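Local coordinates for protein thermoresistant glucokinase (Janibacter sp. HTCC2649, PDB 4EUN) that probably phosphorylates gluconate at the expense of ATP, as a gluconokinase-type carbohydrate kinase built on a P-loop fold, at residues T114-L119 with P167-I172; G54-E59 with A91-A96; D61-P66 with L87-E92. One frame throughout, in Å; residues are numbered along the deposited sequence.

Interaction 1. Residues T114-L119 with P167-I172; sequences TYRDVL and PDESGI
Arg116, on helix 113-119, reaches across to the carboxylate of Glu169 and holds it side-on with two nitrogens. Leaving the helix, Arg116 sets CG beside its backbone N (chi1 -59°), and already its CB lies 3.7 Å from Glu169 OE2. The chain runs extended through CG, which only skirts the same oxygen, and CD comes to 3.5 Å from Glu169 OE2. There the chain bends at chi3 (-66°), turning the NE edge of the guanidinium to the acid. NE gives a nearly straight hydrogen bond to Glu169 OE2 (2.7 Å, 171° at the hydrogen), with the oxygen lying in the guanidinium plane and met on its syn side. Arg116 CZ is 3.6 Å from both Glu169 OE1 and Glu169 OE2, so the acid sits squarely before this edge. NH2 completes the salt bridge with a more bent bond of 2.9 Å to the syn lone pair of Glu169 OE1. The two flat groups are close to coplanar, although the side chains themselves cross at about a right angle. The remaining nitrogen, NH1, turns to the backbone O of Glu163.

The acid has further partners: Glu169 OE2 also forms a salt bridge with Arg120 NH2, and OE1 accepts a bond from the backbone N of Glu166. Rotation of the carboxylate is therefore restrained by several partners, and the positive charges around it would favour its ionised form. Asp117 stands nearby but makes its own salt bridges with Arg113 and Arg120. This bidentate, side-on arginine-carboxylate salt bridge ties the short helix 113-119 to the loop that leads into strand 171-175, an outermost strand of the parallel 2-3-1-4-5 sheet characteristic of nucleoside monophosphate kinase-like P-loop folds.

Interaction 2. Residues G54-E59 with A91-A96; sequences GLEFAE and AEWMDA
Trp93 sends the six-membered end of its indole from helix 80-99 toward strand 56-59, where it meets the methyl of Ala58 and the carboxylate of Glu56. With CG anti to the backbone N (chi1 -179°), the ring stands well off the helix and spans the distance from helix to strand, the CA atoms of Ala58 and Trp93 being 10.2 Å apart. Its leading corner does the touching. CH2 lies 3.8 Å from Ala58 CB and CZ2 is 4.0 Å from that same methyl, which approaches the ring at a slant.

Glu56 is two residues earlier on the strand, and its fully extended chain carries the acid to the rim of the indole. Its OE2 comes to 3.7 Å from Trp93 CZ2, near the ring plane, while the carboxylate plane is turned 63° from the indole. The acid is thus beside a C-H edge of the ring, and its main polar partner is Arg97, which forms a salt bridge with Glu56 OE1.

On the indole's pyrrole side, Trp93 NE1 gives its hydrogen to the backbone O of Ala62 of the second subunit. Ala62 of that subunit also packs on Ala58, and its Phe149 on Glu56, so the helix-strand junction borders the dimer interface. Chemically, the contact is van der Waals packing at the methyl, perhaps with a weak electrostatic attraction between the carboxylate and the ring's C-H rim; the stronger directional bonds of Glu56 and Trp93 go to Arg97 and the neighbouring subunit.

Interaction 3. Residues D61-P66 with L87-E92; sequences DAFHSP and LRSLAE
Phe63 lies with one ring face against Leu90, whose CD2 methyl makes a CH-pi contact. The methyl is 3.7 Å from the centroid of the Phe63 ring and 21° off its normal. It is displaced toward the rim, so the closest ring atom is Phe63 CD1, at 3.5 Å from Leu90 CD2, with Phe63 CG hardly farther. Ser89, one residue earlier on the helix, adds the second touch: its OG is 3.8 Å from Phe63 CB and 3.9 Å from Phe63 CD2, a slanting approach that is packing and not a polar bond. The Phe63 ring also meets Trp93, one turn of helix beyond Ser89, in an edge-to-face pair.

The Ser89 hydroxyl is engaged within its own helix. A chi1 of 74° puts Ser89 OG between the backbone N and the carbonyl carbon, where it bonds back to the O of Trp86, about one turn earlier. The contact lies within a beta-alpha-beta crossover between the adjacent parallel strands 56-59 and 104-108: the chain leaves the first strand, makes the short 3-10 turn 61-63 that carries Phe63, passes through helix 66-73, and returns along helix 80-99, whose side chains receive the ring.

Phe63 sets its CG anti to its own carbonyl carbon (chi1 -69°), which directs the ring from the turn to the helix. The turn itself is held by a backbone hydrogen bond from His64 N to Asp61 O, 3.1 Å long. Just beyond Phe63, the His64 ring stacks on Trp86, a second aromatic link to helix 80-99, and the O of His64 accepts a hydrogen bond from Arg97 of the second subunit.

How the interactions relate
Interactions 2 and 3 are neighbours, their centres about 11 Å apart; both use helix 80-99, sharing Ala91 and Glu92, and both touch the second subunit. The centre of interaction 1 lies about 16 Å from that of interaction 2 and 17 Å from that of interaction 3; it follows both along the chain and is not touched by the other subunit. Helix 113-119 nevertheless packs on helix 80-99, with Tyr115 against Leu87 and Leu119 against Leu90. Interactions 1 and 2 reach the two outermost strands of one parallel sheet. Helices 80-99 and 113-119, packed on each other, thus lead from the side facing the second subunit to the loop before strand 171-175.

Interaction 1. Residues T114-L119 with P167-I172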
loop_
_atom_site.group_PDB
_atom_site.type_symbol
_atom_site.label_atom_id
_atom_site.label_comp_id
_atom_site.label_asym_id
_atom_site.label_seq_id
_atom_site.Cartn_x
_atom_site.Cartn_y
_atom_site.Cartn_z
ATOM N N THR A 114 11.254 -19.893 -7.314
ATOM C CA THR A 114 10.004 -20.667 -7.291
ATOM C C THR A 114 8.790 -19.835 -6.862
ATOM O O THR A 114 7.672 -20.104 -7.307
ATOM C CB THR A 114 10.094 -21.890 -6.369
ATOM O OG1 THR A 114 10.488 -21.468 -5.059
ATOM C CG2 THR A 114 11.098 -22.901 -6.903
ATOM N N TYR A 115 8.995 -18.856 -5.976
ATOM C CA TYR A 115 7.898 -17.980 -5.560
ATOM C C TYR A 115 7.459 -17.117 -6.733
ATOM O O TYR A 115 6.259 -16.893 -6.936
ATOM C CB TYR A 115 8.307 -17.042 -4.416
ATOM C CG TYR A 115 8.731 -17.706 -3.127
ATOM C CD1 TYR A 115 8.663 -19.087 -2.952
ATOM C CD2 TYR A 115 9.207 -16.940 -2.073
ATOM C CE1 TYR A 115 9.070 -19.677 -1.761
ATOM C CE2 TYR A 115 9.620 -17.521 -0.889
ATOM C CZ TYR A 115 9.542 -18.886 -0.736
ATOM O OH TYR A 115 9.948 -19.468 0.461
ATOM N N ARG A 116 8.432 -16.595 -7.472
ATOM C CA ARG A 116 8.119 -15.784 -8.644
ATOM C C ARG A 116 7.400 -16.611 -9.703
ATOM O O ARG A 116 6.537 -16.086 -10.401
ATOM C CB ARG A 116 9.379 -15.092 -9.190
ATOM C CG ARG A 116 10.029 -14.183 -8.142
ATOM C CD ARG A 116 11.146 -13.307 -8.698
ATOM N NE ARG A 116 12.328 -14.055 -9.158
ATOM C CZ ARG A 116 13.416 -14.282 -8.429
ATOM N NH1 ARG A 116 13.490 -13.874 -7.172
ATOM N NH2 ARG A 116 14.431 -14.940 -8.964
ATOM N N ASP A 117 7.743 -17.897 -9.815
ATOM C CA ASP A 117 7.012 -18.798 -10.719
ATOM C C ASP A 117 5.519 -18.841 -10.379
ATOM O O ASP A 117 4.659 -18.793 -11.271
ATOM C CB ASP A 117 7.582 -20.223 -10.662
ATOM C CG ASP A 117 8.969 -20.339 -11.273
ATOM O OD1 ASP A 117 9.360 -19.474 -12.081
ATOM O OD2 ASP A 117 9.673 -21.327 -10.955
ATOM N N VAL A 118 5.201 -18.913 -9.088
ATOM C CA VAL A 118 3.804 -18.935 -8.652
ATOM C C VAL A 118 3.085 -17.622 -8.989
ATOM O O VAL A 118 1.958 -17.634 -9.484
ATOM C CB VAL A 118 3.680 -19.227 -7.141
ATOM C CG1 VAL A 118 2.230 -19.142 -6.692
ATOM C CG2 VAL A 118 4.259 -20.596 -6.820
ATOM N N LEU A 119 3.741 -16.487 -8.744
ATOM C CA LEU A 119 3.167 -15.191 -9.125
ATOM C C LEU A 119 2.850 -15.161 -10.621
ATOM O O LEU A 119 1.807 -14.644 -11.032
ATOM C CB LEU A 119 4.128 -14.049 -8.767
ATOM C CG LEU A 119 4.394 -13.857 -7.270
ATOM C CD1 LEU A 119 5.349 -12.699 -7.013
ATOM C CD2 LEU A 119 3.092 -13.613 -6.530
ATOM N N PRO A 167 17.991 -15.337 -16.010
ATOM C CA PRO A 167 17.896 -14.855 -17.394
ATOM C C PRO A 167 16.519 -14.942 -18.051
ATOM O O PRO A 167 16.191 -14.065 -18.856
ATOM C CB PRO A 167 18.879 -15.763 -18.140
ATOM C CG PRO A 167 19.933 -16.051 -17.130
ATOM C CD PRO A 167 19.223 -16.125 -15.796
ATOM N N ASP A 168 15.731 -15.964 -17.731
ATOM C CA ASP A 168 14.447 -16.133 -18.411
ATOM C C ASP A 168 13.313 -15.369 -17.719
ATOM O O ASP A 168 12.150 -15.483 -18.113
ATOM C CB ASP A 168 14.091 -17.612 -18.554
ATOM C CG ASP A 168 14.035 -18.330 -17.225
ATOM O OD1 ASP A 168 14.669 -17.853 -16.256
ATOM O OD2 ASP A 168 13.364 -19.382 -17.149
ATOM N N GLU A 169 13.654 -14.589 -16.701
ATOM C CA GLU A 169 12.662 -13.764 -16.026
ATOM C C GLU A 169 12.708 -12.341 -16.556
ATOM O O GLU A 169 13.699 -11.916 -17.146
ATOM C CB GLU A 169 12.918 -13.748 -14.520
ATOM C CG GLU A 169 12.962 -15.111 -13.874
ATOM C CD GLU A 169 13.074 -15.027 -12.372
ATOM O OE1 GLU A 169 14.212 -14.997 -11.855
ATOM O OE2 GLU A 169 12.029 -14.971 -11.699
ATOM N N SER A 170 11.633 -11.596 -16.331
ATOM C CA SER A 170 11.604 -10.199 -16.737
ATOM C C SER A 170 11.809 -9.339 -15.509
ATOM O O SER A 170 10.951 -9.283 -14.631
ATOM C CB SER A 170 10.272 -9.851 -17.389
ATOM O OG SER A 170 10.172 -8.461 -17.624
ATOM N N GLY A 171 12.956 -8.680 -15.427
ATOM C CA GLY A 171 13.211 -7.825 -14.287
ATOM C C GLY A 171 14.485 -7.026 -14.402
ATOM O O GLY A 171 15.349 -7.339 -15.229
ATOM N N ILE A 172 14.587 -5.979 -13.585
ATOM C CA ILE A 172 15.841 -5.245 -13.439
ATOM C C ILE A 172 16.166 -5.008 -11.968
ATOM O O ILE A 172 15.278 -5.015 -11.115
ATOM C CB ILE A 172 15.797 -3.879 -14.139
ATOM C CG1 ILE A 172 14.603 -3.073 -13.640
ATOM C CG2 ILE A 172 15.801 -4.050 -15.656
ATOM C CD1 ILE A 172 14.706 -1.588 -13.935
#

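Interaction 2. Residues G54-E59 with A91-A96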
loop_
_atom_site.group_PDB
_atom_site.type_symbol
_atom_site.label_atom_id
_atom_site.label_comp_id
_atom_site.label_asym_id
_atom_site.label_seq_id
_atom_site.Cartn_x
_atom_site.Cartn_y
_atom_site.Cartn_z
ATOM N N GLY A 54 -0.582 5.092 -13.551
ATOM C CA GLY A 54 -1.942 4.675 -13.270
ATOM C C GLY A 54 -2.086 3.241 -12.787
ATOM O O GLY A 54 -3.206 2.749 -12.637
ATOM N N LEU A 55 -0.960 2.565 -12.547
ATOM C CA LEU A 55 -1.005 1.204 -12.029
ATOM C C LEU A 55 -1.613 1.209 -10.622
ATOM O O LEU A 55 -1.367 2.135 -9.843
ATOM C CB LEU A 55 0.400 0.602 -11.988
ATOM C CG LEU A 55 0.907 -0.178 -13.203
ATOM C CD1 LEU A 55 0.612 0.512 -14.507
ATOM C CD2 LEU A 55 2.405 -0.411 -13.057
ATOM N N GLU A 56 -2.405 0.189 -10.291
ATOM C CA GLU A 56 -2.989 0.117 -8.948
ATOM C C GLU A 56 -1.958 -0.421 -7.978
ATOM O O GLU A 56 -1.459 -1.520 -8.166
ATOM C CB GLU A 56 -4.192 -0.823 -8.894
ATOM C CG GLU A 56 -4.750 -0.923 -7.472
ATOM C CD GLU A 56 -5.945 -1.835 -7.335
ATOM O OE1 GLU A 56 -6.405 -2.396 -8.355
ATOM O OE2 GLU A 56 -6.428 -1.980 -6.185
ATOM N N PHE A 57 -1.691 0.337 -6.922
ATOM C CA PHE A 57 -0.696 -0.067 -5.934
ATOM C C PHE A 57 -1.326 -0.920 -4.843
ATOM O O PHE A 57 -2.397 -0.601 -4.331
ATOM C CB PHE A 57 -0.053 1.185 -5.326
ATOM C CG PHE A 57 0.755 0.919 -4.085
ATOM C CD1 PHE A 57 1.867 0.087 -4.120
ATOM C CD2 PHE A 57 0.415 1.525 -2.889
ATOM C CE1 PHE A 57 2.597 -0.146 -2.975
ATOM C CE2 PHE A 57 1.155 1.302 -1.746
ATOM C CZ PHE A 57 2.248 0.466 -1.791
ATOM N N ALA A 58 -0.652 -2.010 -4.481
ATOM C CA ALA A 58 -1.052 -2.788 -3.311
ATOM C C ALA A 58 0.181 -3.284 -2.572
ATOM O O ALA A 58 1.227 -3.519 -3.165
ATOM C CB ALA A 58 -1.916 -3.964 -3.711
ATOM N N GLU A 59 0.022 -3.459 -1.266
ATOM C CA GLU A 59 1.082 -3.950 -0.408
ATOM C C GLU A 59 0.841 -5.435 -0.175
ATOM O O GLU A 59 -0.188 -5.808 0.384
ATOM C CB GLU A 59 1.010 -3.191 0.914
ATOM C CG GLU A 59 2.337 -2.652 1.371
ATOM C CD GLU A 59 3.275 -3.760 1.773
ATOM O OE1 GLU A 59 4.486 -3.655 1.485
ATOM O OE2 GLU A 59 2.794 -4.743 2.379
ATOM N N ALA A 91 -1.215 -14.061 -6.901
ATOM C CA ALA A 91 -1.356 -14.408 -8.308
ATOM C C ALA A 91 -2.813 -14.282 -8.733
ATOM O O ALA A 91 -3.119 -13.736 -9.797
ATOM C CB ALA A 91 -0.842 -15.822 -8.569
ATOM N N GLU A 92 -3.714 -14.791 -7.897
ATOM C CA GLU A 92 -5.141 -14.729 -8.199
ATOM C C GLU A 92 -5.640 -13.293 -8.237
ATOM O O GLU A 92 -6.439 -12.944 -9.107
ATOM C CB GLU A 92 -5.938 -15.560 -7.191
ATOM C CG GLU A 92 -5.715 -17.064 -7.344
ATOM C CD GLU A 92 -6.261 -17.868 -6.179
ATOM O OE1 GLU A 92 -6.962 -17.286 -5.322
ATOM O OE2 GLU A 92 -5.985 -19.087 -6.121
ATOM N N TRP A 93 -5.171 -12.465 -7.308
ATOM C CA TRP A 93 -5.585 -11.056 -7.261
ATOM C C TRP A 93 -5.143 -10.347 -8.534
ATOM O O TRP A 93 -5.939 -9.638 -9.154
ATOM C CB TRP A 93 -5.005 -10.383 -6.021
ATOM C CG TRP A 93 -5.367 -8.933 -5.833
ATOM C CD1 TRP A 93 -6.449 -8.439 -5.165
ATOM C CD2 TRP A 93 -4.605 -7.797 -6.270
ATOM N NE1 TRP A 93 -6.421 -7.058 -5.176
ATOM C CE2 TRP A 93 -5.298 -6.640 -5.845
ATOM C CE3 TRP A 93 -3.408 -7.645 -6.980
ATOM C CZ2 TRP A 93 -4.833 -5.345 -6.113
ATOM C CZ3 TRP A 93 -2.943 -6.368 -7.247
ATOM C CH2 TRP A 93 -3.662 -5.225 -6.814
ATOM N N MET A 94 -3.890 -10.556 -8.942
ATOM C CA MET A 94 -3.407 -9.973 -10.193
ATOM C C MET A 94 -4.165 -10.473 -11.425
ATOM O O MET A 94 -4.448 -9.698 -12.339
ATOM C CB MET A 94 -1.903 -10.229 -10.364
ATOM C CG MET A 94 -1.027 -9.429 -9.425
ATOM S SD MET A 94 0.727 -9.581 -9.866
ATOM C CE MET A 94 1.161 -11.152 -9.108
ATOM N N ASP A 95 -4.480 -11.766 -11.459
ATOM C CA ASP A 95 -5.199 -12.356 -12.585
ATOM C C ASP A 95 -6.594 -11.761 -12.702
ATOM O O ASP A 95 -7.055 -11.451 -13.802
ATOM C CB ASP A 95 -5.283 -13.877 -12.404
ATOM C CG ASP A 95 -5.741 -14.604 -13.651
ATOM O OD1 ASP A 95 -5.631 -14.054 -14.770
ATOM O OD2 ASP A 95 -6.194 -15.757 -13.509
ATOM N N ALA A 96 -7.254 -11.569 -11.565
ATOM C CA ALA A 96 -8.622 -11.044 -11.590
ATOM C C ALA A 96 -8.629 -9.565 -11.974
ATOM O O ALA A 96 -9.555 -9.104 -12.656
ATOM C CB ALA A 96 -9.294 -11.252 -10.254
#

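Interaction 3. Residues D61-P66 with L87-E92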
loop_
_atom_site.group_PDB
_atom_site.type_symbol
_atom_site.label_atom_id
_atom_site.label_comp_id
_atom_site.label_asym_id
_atom_site.label_seq_id
_atom_site.Cartn_x
_atom_site.Cartn_y
_atom_site.Cartn_z
ATOM N N ASP A 61 2.022 -7.701 1.840
ATOM C CA ASP A 61 1.929 -8.270 3.187
ATOM C C ASP A 61 0.483 -8.267 3.691
ATOM O O ASP A 61 0.143 -9.026 4.587
ATOM C CB ASP A 61 2.842 -7.549 4.190
ATOM C CG ASP A 61 4.251 -8.093 4.200
ATOM O OD1 ASP A 61 4.471 -9.202 3.669
ATOM O OD2 ASP A 61 5.142 -7.418 4.768
ATOM N N ALA A 62 -0.373 -7.410 3.136
ATOM C CA ALA A 62 -1.742 -7.359 3.614
ATOM C C ALA A 62 -2.487 -8.638 3.251
ATOM O O ALA A 62 -3.505 -8.961 3.862
ATOM C CB ALA A 62 -2.466 -6.132 3.041
ATOM N N PHE A 63 -1.962 -9.367 2.271
ATOM C CA PHE A 63 -2.556 -10.627 1.819
ATOM C C PHE A 63 -2.152 -11.799 2.706
ATOM O O PHE A 63 -2.724 -12.883 2.586
ATOM C CB PHE A 63 -2.138 -10.941 0.381
ATOM C CG PHE A 63 -2.735 -10.021 -0.648
ATOM C CD1 PHE A 63 -2.238 -8.736 -0.826
ATOM C CD2 PHE A 63 -3.767 -10.459 -1.464
ATOM C CE1 PHE A 63 -2.770 -7.892 -1.792
ATOM C CE2 PHE A 63 -4.307 -9.622 -2.436
ATOM C CZ PHE A 63 -3.807 -8.340 -2.600
ATOM N N HIS A 64 -1.151 -11.600 3.563
ATOM C CA HIS A 64 -0.745 -12.641 4.517
ATOM C C HIS A 64 -1.855 -12.810 5.545
ATOM O O HIS A 64 -2.589 -11.864 5.833
ATOM C CB HIS A 64 0.538 -12.242 5.268
ATOM C CG HIS A 64 1.805 -12.765 4.666
ATOM N ND1 HIS A 64 2.027 -14.105 4.453
ATOM C CD2 HIS A 64 2.933 -12.127 4.267
ATOM C CE1 HIS A 64 3.233 -14.275 3.939
ATOM N NE2 HIS A 64 3.804 -13.089 3.819
ATOM N N SER A 65 -1.965 -14.004 6.118
ATOM C CA SER A 65 -2.836 -14.213 7.275
ATOM C C SER A 65 -2.287 -13.432 8.460
ATOM O O SER A 65 -1.092 -13.149 8.526
ATOM C CB SER A 65 -2.896 -15.703 7.643
ATOM O OG SER A 65 -1.639 -16.182 8.097
ATOM N N PRO A 66 -3.162 -13.067 9.402
ATOM C CA PRO A 66 -2.698 -12.343 10.588
ATOM C C PRO A 66 -1.656 -13.141 11.359
ATOM O O PRO A 66 -0.689 -12.572 11.882
ATOM C CB PRO A 66 -3.973 -12.197 11.440
ATOM C CG PRO A 66 -5.094 -12.389 10.515
ATOM C CD PRO A 66 -4.627 -13.210 9.357
ATOM N N LEU A 87 1.314 -16.519 -1.864
ATOM C CA LEU A 87 1.716 -16.307 -3.245
ATOM C C LEU A 87 0.578 -16.601 -4.227
ATOM O O LEU A 87 0.401 -15.878 -5.212
ATOM C CB LEU A 87 2.932 -17.178 -3.557
ATOM C CG LEU A 87 4.162 -16.749 -2.769
ATOM C CD1 LEU A 87 5.173 -17.874 -2.774
ATOM C CD2 LEU A 87 4.795 -15.502 -3.374
ATOM N N ARG A 88 -0.184 -17.661 -3.972
ATOM C CA ARG A 88 -1.318 -17.974 -4.842
ATOM C C ARG A 88 -2.394 -16.900 -4.764
ATOM O O ARG A 88 -3.033 -16.604 -5.766
ATOM C CB ARG A 88 -1.917 -19.350 -4.539
ATOM C CG ARG A 88 -1.120 -20.510 -5.121
ATOM C CD ARG A 88 -1.860 -21.823 -4.911
ATOM N NE ARG A 88 -2.018 -22.123 -3.490
ATOM C CZ ARG A 88 -1.295 -23.022 -2.834
ATOM N NH1 ARG A 88 -1.501 -23.228 -1.540
ATOM N NH2 ARG A 88 -0.370 -23.724 -3.475
ATOM N N SER A 89 -2.598 -16.317 -3.590
ATOM C CA SER A 89 -3.624 -15.272 -3.480
ATOM C C SER A 89 -3.182 -14.016 -4.223
ATOM O O SER A 89 -4.010 -13.317 -4.822
ATOM C CB SER A 89 -3.949 -14.967 -2.019
ATOM O OG SER A 89 -2.911 -14.226 -1.414
ATOM N N LEU A 90 -1.882 -13.735 -4.204
ATOM C CA LEU A 90 -1.336 -12.607 -4.958
ATOM C C LEU A 90 -1.494 -12.837 -6.457
ATOM O O LEU A 90 -1.861 -11.919 -7.209
ATOM C CB LEU A 90 0.142 -12.386 -4.616
ATOM C CG LEU A 90 0.437 -11.945 -3.186
ATOM C CD1 LEU A 90 1.931 -11.995 -2.942
ATOM C CD2 LEU A 90 -0.082 -10.531 -2.972
ATOM N N ALA A 91 -1.215 -14.061 -6.901
ATOM C CA ALA A 91 -1.356 -14.408 -8.308
ATOM C C ALA A 91 -2.813 -14.282 -8.733
ATOM O O ALA A 91 -3.119 -13.736 -9.797
ATOM C CB ALA A 91 -0.842 -15.822 -8.569
ATOM N N GLU A 92 -3.714 -14.791 -7.897
ATOM C CA GLU A 92 -5.141 -14.729 -8.199
ATOM C C GLU A 92 -5.640 -13.293 -8.237
ATOM O O GLU A 92 -6.439 -12.944 -9.107
ATOM C CB GLU A 92 -5.938 -15.560 -7.191
ATOM C CG GLU A 92 -5.715 -17.064 -7.344
ATOM C CD GLU A 92 -6.261 -17.868 -6.179
ATOM O OE1 GLU A 92 -6.962 -17.286 -5.322
ATOM O OE2 GLU A 92 -5.985 -19.087 -6.121
#